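Local coordinates for 5'-nucleotidase SURE (Aquifex aeolicus, PDB 2WQK) that removes the phosphate from nucleoside 5'-monophosphates as a divalent-metal-dependent phosphatase of the SurE family, at the interface of chains A and B. Sequence-based numbering; all coordinates share one arbitrary frame. Chains: chain A/B, 5'-nucleotidase SURE.

The interface of chains A and B. Residues chain A 237, 239-240, 243-244; chain B 155-158, 230.
The C-terminal 3-10 helix 238-248 of chain A, with A:Asn237 just ahead of it, lies on chain B across the loop 155-157, the start of strand 158-165 and B:Pro230 in strand 225-232. It illustrates how a C-terminal segment reaching onto a neighbouring subunit can combine an apolar centre with polar fixings; the twofold relation repeats the exchange with the chains swapped, and this contact may belong to the working oligomer, which the structure alone does not show. At the centre A:Val240 straddles several partners. Its CB rests on CG of the B:Pro155 ring at 3.6 Å, while CG2 points tip to tip at the B:Thr158 hydroxyl and also touches B:Pro230. Four residues further on, A:Ile244 crosses B:Pro155 at about a right angle, its CG2 packed tightly at 3.5 Å from the ring CD, and its CD1 reaches the B:Pro230 ring. Near the start of the helix, A:Lys239 bends at its last torsion (chi4 -68°), bringing NZ to B:Glu156 OE2 at 3.0 Å in a salt bridge that uses the syn lone pair of OE2, on the side of the other carboxylate oxygen. The carboxylate also lies against A:Val240 CG1, so an alanine here would probably leave the A:Lys239 amine without its charged mate and that methyl less covered. The amide of A:Asn237 sends ND2 to B:Thr158 OG1 in a 3.0 Å hydrogen bond. B:Thr158 OG1 in turn donates to B:Glu156 O at 2.7 Å, from above the carbonyl plane, which fixes it as acceptor for the amide. Ahead of the helix, the backbone N of A:Asn237 gives B:Pro230 O a nearly straight hydrogen bond, 2.8 Å long with 174° at the hydrogen.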
# COMPACT_ATOMS: atom_id res chain seq x y z
N ASN A 237 10.87 -21.56 23.53
CA ASN A 237 10.47 -22.12 24.81
C ASN A 237 11.35 -23.31 25.16
O ASN A 237 11.00 -24.45 24.86
CB ASN A 237 8.97 -22.47 24.79
CG ASN A 237 8.45 -22.78 26.18
OD1 ASN A 237 9.24 -23.07 27.12
ND2 ASN A 237 7.12 -22.73 26.33
N LYS A 239 12.22 -24.82 27.95
CA LYS A 239 11.76 -25.75 28.97
C LYS A 239 11.01 -26.92 28.33
O LYS A 239 11.17 -28.08 28.76
CB LYS A 239 10.81 -25.03 29.95
CG LYS A 239 10.07 -26.00 30.90
CD LYS A 239 8.75 -25.48 31.45
CE LYS A 239 7.99 -26.61 32.17
NZ LYS A 239 7.51 -27.68 31.23
N VAL A 240 10.21 -26.64 27.29
CA VAL A 240 9.33 -27.66 26.75
C VAL A 240 9.87 -28.46 25.59
O VAL A 240 9.16 -29.33 25.04
CB VAL A 240 7.99 -27.07 26.32
CG1 VAL A 240 7.34 -26.28 27.48
CG2 VAL A 240 8.08 -26.22 25.08
N SER A 243 9.34 -32.16 25.63
CA SER A 243 7.97 -32.63 25.47
C SER A 243 7.51 -32.67 24.01
O SER A 243 6.40 -33.13 23.76
CB SER A 243 7.02 -31.77 26.29
OG SER A 243 7.23 -32.10 27.67
N ILE A 244 8.34 -32.23 23.07
CA ILE A 244 8.03 -32.38 21.67
C ILE A 244 9.09 -33.20 20.93
O ILE A 244 9.05 -33.31 19.70
CB ILE A 244 7.77 -31.03 20.98
CG1 ILE A 244 8.95 -30.09 21.10
CG2 ILE A 244 6.47 -30.38 21.54
CD1 ILE A 244 8.90 -28.98 20.05
N PRO B 155 2.85 -28.69 24.33
CA PRO B 155 2.99 -28.27 25.71
C PRO B 155 2.50 -26.84 25.95
O PRO B 155 2.14 -26.11 25.02
CB PRO B 155 4.49 -28.41 26.01
CG PRO B 155 5.18 -28.67 24.70
CD PRO B 155 4.14 -28.92 23.65
N GLU B 156 2.46 -26.48 27.22
CA GLU B 156 1.81 -25.25 27.64
C GLU B 156 2.45 -24.02 27.01
O GLU B 156 3.69 -24.04 26.87
CB GLU B 156 1.86 -25.14 29.18
CG GLU B 156 3.22 -24.81 29.79
CD GLU B 156 4.18 -25.99 29.91
OE1 GLU B 156 3.81 -27.14 29.56
OE2 GLU B 156 5.31 -25.78 30.39
N ASP B 157 1.70 -22.92 26.94
CA ASP B 157 2.33 -21.64 26.44
C ASP B 157 3.24 -21.78 25.25
O ASP B 157 4.35 -21.22 25.21
CB ASP B 157 3.16 -20.93 27.59
CG ASP B 157 3.92 -19.59 27.12
OD1 ASP B 157 3.36 -18.78 26.36
OD2 ASP B 157 5.08 -19.30 27.53
N THR B 158 2.81 -22.58 24.27
CA THR B 158 3.68 -22.88 23.15
C THR B 158 2.86 -22.99 21.87
O THR B 158 1.76 -23.49 21.88
CB THR B 158 4.45 -24.23 23.36
OG1 THR B 158 5.14 -24.22 24.62
CG2 THR B 158 5.43 -24.48 22.21
N PRO B 230 9.64 -24.77 19.29
CA PRO B 230 8.55 -24.40 20.18
C PRO B 230 8.76 -22.93 20.56
O PRO B 230 9.81 -22.56 21.11
CB PRO B 230 8.73 -25.31 21.40
CG PRO B 230 10.19 -25.55 21.47
CD PRO B 230 10.74 -25.43 20.03